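Local coordinates for alpha-amylase (Eubacterium rectale DSM 17629, PDB 6AZ5), which probably binds starch alpha-glucans as a family CBM41 carbohydrate-binding module of a surface-anchored gut amylase, at residues P1-F5 and T57-V63; G64-K70 and A86-I92. One frame throughout, in Å; residues are numbered along the deposited sequence.

Interaction 1 of 2, residues P1-F5 and T57-V63; sequences PDHTF and TVAGSNV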
ATOM      1  N   PRO A   1     -10.275   7.653  19.211  1.00 45.23           N
ATOM      2  CA  PRO A   1     -10.796   6.591  18.340  1.00 46.11           C
ATOM      3  C   PRO A   1      -9.868   6.289  17.163  1.00 38.50           C
ATOM      4  O   PRO A   1      -9.185   7.188  16.668  1.00 33.02           O
ATOM      5  CB  PRO A   1     -12.129   7.163  17.852  1.00 37.28           C
ATOM      6  CG  PRO A   1     -11.930   8.638  17.899  1.00 39.20           C
ATOM      7  CD  PRO A   1     -11.064   8.892  19.099  1.00 40.13           C
ATOM      8  N   ASP A   2      -9.857   5.031  16.728  1.00 35.98           N
ATOM      9  CA  ASP A   2      -8.959   4.566  15.672  1.00 29.75           C
ATOM     10  C   ASP A   2      -9.158   5.307  14.361  1.00 27.38           C
ATOM     11  O   ASP A   2     -10.215   5.882  14.109  1.00 32.63           O
ATOM     12  CB  ASP A   2      -9.145   3.064  15.428  1.00 28.73           C
ATOM     13  CG  ASP A   2      -8.743   2.227  16.621  1.00 38.32           C
ATOM     14  OD1 ASP A   2      -8.048   2.770  17.510  1.00 40.45           O
ATOM     15  OD2 ASP A   2      -9.111   1.031  16.671  1.00 36.05           O
ATOM     16  N   HIS A   3      -8.125   5.285  13.527  1.00 24.60           N
ATOM     17  CA  HIS A   3      -8.202   5.862  12.195  1.00 19.22           C
ATOM     18  C   HIS A   3      -7.877   4.819  11.129  1.00 17.77           C
ATOM     19  O   HIS A   3      -6.843   4.150  11.192  1.00 18.81           O
ATOM     20  CB  HIS A   3      -7.252   7.051  12.070  1.00 17.48           C
ATOM     21  CG  HIS A   3      -7.098   7.543  10.668  1.00 16.01           C
ATOM     22  ND1 HIS A   3      -8.110   8.198   9.995  1.00 15.06           N
ATOM     23  CD2 HIS A   3      -6.068   7.448   9.797  1.00 16.76           C
ATOM     24  CE1 HIS A   3      -7.700   8.496   8.777  1.00 19.38           C
ATOM     25  NE2 HIS A   3      -6.466   8.060   8.629  1.00 22.01           N
ATOM     26  N   THR A   4      -8.761   4.687  10.146  1.00 18.75           N
ATOM     27  CA  THR A   4      -8.554   3.743   9.050  1.00 16.99           C
ATOM     28  C   THR A   4      -8.306   4.477   7.731  1.00 21.12           C
ATOM     29  O   THR A   4      -9.036   5.402   7.380  1.00 20.67           O
ATOM     30  CB  THR A   4      -9.761   2.798   8.885  1.00 15.72           C
ATOM     31  OG1 THR A   4      -9.871   1.956  10.037  1.00 15.21           O
ATOM     32  CG2 THR A   4      -9.592   1.919   7.657  1.00 18.67           C
ATOM     33  N   PHE A   5      -7.267   4.072   7.008  1.00 16.90           N
ATOM     34  CA  PHE A   5      -7.037   4.598   5.673  1.00 13.02           C
ATOM     35  C   PHE A   5      -6.964   3.460   4.664  1.00 13.42           C
ATOM     36  O   PHE A   5      -6.746   2.310   5.021  1.00 12.92           O
ATOM     37  CB  PHE A   5      -5.761   5.443   5.621  1.00 17.74           C
ATOM     38  CG  PHE A   5      -4.510   4.699   6.004  1.00 21.24           C
ATOM     39  CD1 PHE A   5      -4.095   4.645   7.328  1.00 23.17           C
ATOM     40  CD2 PHE A   5      -3.733   4.076   5.038  1.00 17.71           C
ATOM     41  CE1 PHE A   5      -2.937   3.971   7.683  1.00 20.35           C
ATOM     42  CE2 PHE A   5      -2.576   3.396   5.387  1.00 21.63           C
ATOM     43  CZ  PHE A   5      -2.177   3.345   6.711  1.00 18.02           C
ATOM     44  N   THR A  57      -5.680   0.080   9.822  1.00 19.55           N
ATOM     45  CA  THR A  57      -6.140   0.816  10.986  1.00 22.04           C
ATOM     46  C   THR A  57      -4.966   1.165  11.884  1.00 24.15           C
ATOM     47  O   THR A  57      -4.173   0.293  12.239  1.00 25.57           O
ATOM     48  CB  THR A  57      -7.173  -0.001  11.790  1.00 25.54           C
ATOM     49  OG1 THR A  57      -8.294  -0.307  10.956  1.00 21.56           O
ATOM     50  CG2 THR A  57      -7.644   0.773  13.010  1.00 27.25           C
ATOM     51  N   VAL A  58      -4.853   2.443  12.231  1.00 17.43           N
ATOM     52  CA  VAL A  58      -3.883   2.887  13.226  1.00 21.19           C
ATOM     53  C   VAL A  58      -4.598   3.571  14.391  1.00 26.93           C
ATOM     54  O   VAL A  58      -5.740   4.014  14.256  1.00 25.78           O
ATOM     55  CB  VAL A  58      -2.843   3.852  12.622  1.00 21.61           C
ATOM     56  CG1 VAL A  58      -1.930   3.114  11.665  1.00 16.98           C
ATOM     57  CG2 VAL A  58      -3.531   5.013  11.924  1.00 19.79           C
ATOM     58  N   ALA A  59      -3.931   3.636  15.539  1.00 28.01           N
ATOM     59  CA  ALA A  59      -4.446   4.390  16.675  1.00 25.06           C
ATOM     60  C   ALA A  59      -4.571   5.858  16.290  1.00 29.58           C
ATOM     61  O   ALA A  59      -3.796   6.355  15.466  1.00 23.75           O
ATOM     62  CB  ALA A  59      -3.539   4.230  17.882  1.00 22.73           C
ATOM     63  N   GLY A  60      -5.548   6.544  16.881  1.00 26.27           N
ATOM     64  CA  GLY A  60      -5.789   7.949  16.596  1.00 20.82           C
ATOM     65  C   GLY A  60      -4.585   8.826  16.887  1.00 25.15           C
ATOM     66  O   GLY A  60      -4.296   9.769  16.152  1.00 26.14           O
ATOM     67  N   SER A  61      -3.866   8.497  17.954  1.00 27.60           N
ATOM     68  CA  SER A  61      -2.698   9.271  18.361  1.00 30.44           C
ATOM     69  C   SER A  61      -1.538   9.143  17.371  1.00 31.00           C
ATOM     70  O   SER A  61      -0.523   9.824  17.508  1.00 30.69           O
ATOM     71  CB  SER A  61      -2.243   8.837  19.753  1.00 32.13           C
ATOM     72  OG  SER A  61      -2.090   7.430  19.812  1.00 36.81           O
ATOM     73  N   ASN A  62      -1.693   8.279  16.371  1.00 26.34           N
ATOM     74  CA  ASN A  62      -0.649   8.078  15.372  1.00 20.86           C
ATOM     75  C   ASN A  62      -0.901   8.838  14.086  1.00 23.78           C
ATOM     76  O   ASN A  62      -0.128   8.723  13.136  1.00 24.99           O
ATOM     77  CB  ASN A  62      -0.485   6.593  15.051  1.00 27.41           C
ATOM     78  CG  ASN A  62       0.373   5.872  16.066  1.00 29.17           C
ATOM     79  OD1 ASN A  62       1.239   6.473  16.705  1.00 34.55           O
ATOM     80  ND2 ASN A  62       0.148   4.572  16.212  1.00 29.02           N
ATOM     81  N   VAL A  63      -1.988   9.601  14.045  1.00 21.82           N
ATOM     82  CA  VAL A  63      -2.220  10.490  12.919  1.00 22.57           C
ATOM     83  C   VAL A  63      -1.129  11.544  12.943  1.00 20.59           C
ATOM     84  O   VAL A  63      -0.854  12.127  13.992  1.00 22.59           O
ATOM     85  CB  VAL A  63      -3.607  11.161  12.973  1.00 21.06           C
ATOM     86  CG1 VAL A  63      -3.721  12.227  11.898  1.00 22.32           C
ATOM     87  CG2 VAL A  63      -4.709  10.120  12.820  1.00 21.25           C
TER
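His3 and Val58 form a hydrogen-bonded antiparallel pair in which both amides and both carbonyls are used: His3 N donates to Val58 O and Val58 N to His3 O, each at 2.8 Å and nearly straight. His3 O also receives a CA-H...O contact from Thr57 CA at 3.4 Å. The next pair, Thr4 with Thr57, is non-hydrogen-bonded; there the side chains supply the link, Thr4 OG1 and Thr57 OG1 lying 2.9 Å apart in a hydrogen bond on the exposed face. Past Val58 the chain leaves the sheet in a 3-10 turn at 60-62, where Asn62 N and Val63 N bond back to Ala59 O and Gly60 O. On the other face the His3 ring edge meets Val58 CG2, and His3 NE2 is hydrogen-bonded to Glu98. Such antiparallel pairing at a sheet end belongs to the beta-sandwich of CBM41 modules. Backbone hydrogen bonds join Phe5 to Ile56, continuing strand 3-10 along strand 49-58, with Ile92 packed against His3 and Val58.

Interaction 2 of 2, residues G64-K70 and A86-I92; sequences GKTVGLK and ADRSFTI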
ATOM      1  N   GLY A  64      -0.492  11.769  11.800  1.00 17.06           N
ATOM      2  CA  GLY A  64       0.582  12.739  11.715  1.00 17.28           C
ATOM      3  C   GLY A  64       1.958  12.103  11.738  1.00 23.66           C
ATOM      4  O   GLY A  64       2.950  12.745  11.400  1.00 18.66           O
ATOM      5  N   LYS A  65       2.021  10.836  12.139  1.00 27.41           N
ATOM      6  CA  LYS A  65       3.285  10.107  12.173  1.00 20.74           C
ATOM      7  C   LYS A  65       3.673   9.599  10.789  1.00 21.28           C
ATOM      8  O   LYS A  65       2.816   9.372   9.930  1.00 27.80           O
ATOM      9  CB  LYS A  65       3.206   8.934  13.145  1.00 20.00           C
ATOM     10  CG  LYS A  65       2.947   9.323  14.591  1.00 24.83           C
ATOM     11  CD  LYS A  65       4.116   8.923  15.478  1.00 40.72           C
ATOM     12  CE  LYS A  65       3.667   8.653  16.905  1.00 39.97           C
ATOM     13  NZ  LYS A  65       2.993   9.836  17.502  1.00 41.31           N
ATOM     14  N   THR A  66       4.966   9.413  10.575  1.00 20.64           N
ATOM     15  CA  THR A  66       5.451   8.885   9.310  1.00 20.54           C
ATOM     16  C   THR A  66       5.548   7.360   9.346  1.00 21.67           C
ATOM     17  O   THR A  66       6.078   6.776  10.291  1.00 23.32           O
ATOM     18  CB  THR A  66       6.814   9.488   8.950  1.00 21.75           C
ATOM     19  OG1 THR A  66       6.672  10.907   8.813  1.00 24.93           O
ATOM     20  CG2 THR A  66       7.336   8.909   7.639  1.00 21.32           C
ATOM     21  N   VAL A  67       5.012   6.726   8.312  1.00 24.06           N
ATOM     22  CA  VAL A  67       5.053   5.277   8.182  1.00 25.32           C
ATOM     23  C   VAL A  67       6.134   4.850   7.207  1.00 20.55           C
ATOM     24  O   VAL A  67       6.244   5.407   6.118  1.00 21.59           O
ATOM     25  CB  VAL A  67       3.704   4.722   7.695  1.00 25.20           C
ATOM     26  CG1 VAL A  67       3.831   3.253   7.303  1.00 16.89           C
ATOM     27  CG2 VAL A  67       2.644   4.922   8.758  1.00 21.02           C
ATOM     28  N   GLY A  68       6.935   3.867   7.603  1.00 22.88           N
ATOM     29  CA  GLY A  68       7.887   3.257   6.694  1.00 19.28           C
ATOM     30  C   GLY A  68       7.267   2.013   6.094  1.00 19.53           C
ATOM     31  O   GLY A  68       6.607   1.256   6.800  1.00 19.02           O
ATOM     32  N   LEU A  69       7.465   1.798   4.797  1.00 17.24           N
ATOM     33  CA  LEU A  69       6.907   0.619   4.159  1.00 15.05           C
ATOM     34  C   LEU A  69       7.591   0.270   2.843  1.00 19.15           C
ATOM     35  O   LEU A  69       8.273   1.090   2.245  1.00 15.75           O
ATOM     36  CB  LEU A  69       5.407   0.804   3.907  1.00 16.21           C
ATOM     37  CG  LEU A  69       5.021   1.486   2.592  1.00 13.84           C
ATOM     38  CD1 LEU A  69       3.539   1.332   2.333  1.00 15.10           C
ATOM     39  CD2 LEU A  69       5.407   2.961   2.586  1.00 18.02           C
ATOM     40  N   LYS A  70       7.389  -0.966   2.400  1.00 17.01           N
ATOM     41  CA  LYS A  70       7.750  -1.367   1.049  1.00 22.63           C
ATOM     42  C   LYS A  70       6.898  -2.557   0.617  1.00 18.78           C
ATOM     43  O   LYS A  70       6.553  -3.414   1.426  1.00 16.78           O
ATOM     44  CB  LYS A  70       9.241  -1.702   0.963  1.00 23.07           C
ATOM     45  CG  LYS A  70       9.659  -2.855   1.841  1.00 27.45           C
ATOM     46  CD  LYS A  70      11.173  -3.032   1.850  1.00 40.09           C
ATOM     47  CE  LYS A  70      11.857  -1.922   2.622  1.00 34.98           C
ATOM     48  NZ  LYS A  70      13.288  -2.238   2.895  1.00 33.69           N
ATOM     49  N   ALA A  86      13.087   0.109  -3.123  1.00 40.64           N
ATOM     50  CA  ALA A  86      13.668   0.865  -1.995  1.00 39.21           C
ATOM     51  C   ALA A  86      12.701   1.090  -0.824  1.00 34.93           C
ATOM     52  O   ALA A  86      11.504   0.838  -0.947  1.00 39.96           O
ATOM     53  CB  ALA A  86      14.194   2.222  -2.468  1.00 30.67           C
ATOM     54  N   ASP A  87      13.239   1.559   0.306  1.00 25.41           N
ATOM     55  CA  ASP A  87      12.438   2.030   1.441  1.00 30.07           C
ATOM     56  C   ASP A  87      11.503   3.157   1.024  1.00 36.45           C
ATOM     57  O   ASP A  87      11.944   4.149   0.440  1.00 32.47           O
ATOM     58  CB  ASP A  87      13.333   2.549   2.576  1.00 27.58           C
ATOM     59  CG  ASP A  87      13.792   1.458   3.527  1.00 41.31           C
ATOM     60  OD1 ASP A  87      13.876   0.288   3.099  1.00 36.93           O
ATOM     61  OD2 ASP A  87      14.073   1.782   4.709  1.00 31.71           O
ATOM     62  N   ARG A  88      10.224   3.031   1.355  1.00 27.84           N
ATOM     63  CA  ARG A  88       9.279   4.103   1.073  1.00 19.27           C
ATOM     64  C   ARG A  88       8.719   4.683   2.363  1.00 20.50           C
ATOM     65  O   ARG A  88       8.991   4.177   3.452  1.00 23.99           O
ATOM     66  CB  ARG A  88       8.137   3.607   0.185  1.00 21.48           C
ATOM     67  CG  ARG A  88       8.582   2.874  -1.058  1.00 25.62           C
ATOM     68  CD  ARG A  88       9.616   3.663  -1.851  1.00 32.26           C
ATOM     69  NE  ARG A  88       9.976   2.964  -3.084  1.00 34.11           N
ATOM     70  CZ  ARG A  88      10.960   3.330  -3.901  1.00 38.80           C
ATOM     71  NH1 ARG A  88      11.698   4.399  -3.628  1.00 30.30           N
ATOM     72  NH2 ARG A  88      11.202   2.623  -4.997  1.00 32.94           N
ATOM     73  N   SER A  89       7.941   5.753   2.240  1.00 20.99           N
ATOM     74  CA  SER A  89       7.301   6.351   3.403  1.00 19.64           C
ATOM     75  C   SER A  89       6.187   7.314   3.019  1.00 19.44           C
ATOM     76  O   SER A  89       6.142   7.821   1.895  1.00 16.74           O
ATOM     77  CB  SER A  89       8.325   7.085   4.274  1.00 20.22           C
ATOM     78  OG  SER A  89       8.821   8.232   3.615  1.00 24.39           O
ATOM     79  N   PHE A  90       5.293   7.557   3.970  1.00 17.46           N
ATOM     80  CA  PHE A  90       4.268   8.583   3.839  1.00 19.17           C
ATOM     81  C   PHE A  90       3.825   9.006   5.223  1.00 21.59           C
ATOM     82  O   PHE A  90       4.215   8.404   6.222  1.00 18.72           O
ATOM     83  CB  PHE A  90       3.068   8.096   3.018  1.00 18.07           C
ATOM     84  CG  PHE A  90       2.267   7.000   3.675  1.00 15.86           C
ATOM     85  CD1 PHE A  90       2.618   5.670   3.505  1.00 15.86           C
ATOM     86  CD2 PHE A  90       1.141   7.297   4.428  1.00 21.92           C
ATOM     87  CE1 PHE A  90       1.875   4.651   4.095  1.00 17.35           C
ATOM     88  CE2 PHE A  90       0.389   6.284   5.026  1.00 17.78           C
ATOM     89  CZ  PHE A  90       0.761   4.957   4.858  1.00 17.41           C
ATOM     90  N   THR A  91       3.014  10.051   5.281  1.00 20.50           N
ATOM     91  CA  THR A  91       2.513  10.541   6.552  1.00 17.10           C
ATOM     92  C   THR A  91       1.011  10.312   6.633  1.00 14.88           C
ATOM     93  O   THR A  91       0.281  10.608   5.696  1.00 20.33           O
ATOM     94  CB  THR A  91       2.845  12.036   6.741  1.00 18.46           C
ATOM     95  OG1 THR A  91       4.265  12.218   6.665  1.00 19.23           O
ATOM     96  CG2 THR A  91       2.349  12.539   8.087  1.00 18.89           C
ATOM     97  N   ILE A  92       0.557   9.758   7.750  1.00 19.91           N
ATOM     98  CA  ILE A  92      -0.862   9.527   7.962  1.00 19.76           C
ATOM     99  C   ILE A  92      -1.581  10.862   8.154  1.00 17.53           C
ATOM    100  O   ILE A  92      -1.365  11.551   9.149  1.00 19.01           O
ATOM    101  CB  ILE A  92      -1.090   8.616   9.174  1.00 22.01           C
ATOM    102  CG1 ILE A  92      -0.286   7.321   9.006  1.00 16.76           C
ATOM    103  CG2 ILE A  92      -2.573   8.336   9.369  1.00 18.75           C
ATOM    104  CD1 ILE A  92      -0.138   6.533  10.289  1.00 20.95           C
TER
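Strands 66-70 and 88-91 run antiparallel, 156° between their directions and their axes 4.6 Å apart at closest approach, a strand pair of the CBM41 beta-sandwich with alternate side chains turned to its two faces. Val67 with Phe90 and Leu69 with Arg88 are hydrogen-bonded pairs, each with two N-H...O bonds, the shortest of the four from Val67 N to Phe90 O at 2.8 Å; Thr66-Thr91 and Gly68-Ser89 are non-hydrogen-bonded. Beyond the strands, Ile92 N bonds to Lys65 O and Gly64 N to Ile92 O; at Gly64's phi of 101° a CB would be jammed against the preceding carbonyl O. On the face of Val67, Leu69 and Phe90, Val67 CB sits over the Phe90 ring in a CH-pi contact, Leu69 CD2 meets the ring edge, and flanking Ile92 touches Val67. Lys70 NZ and Asp87 OD1 make a 2.6 Å salt bridge; Arg88 pairs with Asp84. Strand 24-29 hydrogen-bonds to the other edge of strand 66-72, and Leu100 of strand 99-103 packs on Phe90.

From the N terminus, strand 3-10 opens interaction 1, and the chain passes through strands 24-29, 32-33 and 35-44 before strand 49-58 returns to close this 51-residue loop. Interaction 2 begins at once with Gly64, directly after Val63, and closes a shorter loop of 15 residues when 86-92 comes back along 64-70. The two are therefore in series, neither nested nor crossed. Their centres are 15 Å apart, yet they touch: Ile92 packs against His3, Asn62 and Val63, and Phe5 CE2 approaches Phe90 CZ at 3.7 Å. Through Ile92 and this ring contact they tie the N-terminal strand to the antiparallel, long-connected strand pair 66-72/88-91 in one beta-sandwich domain.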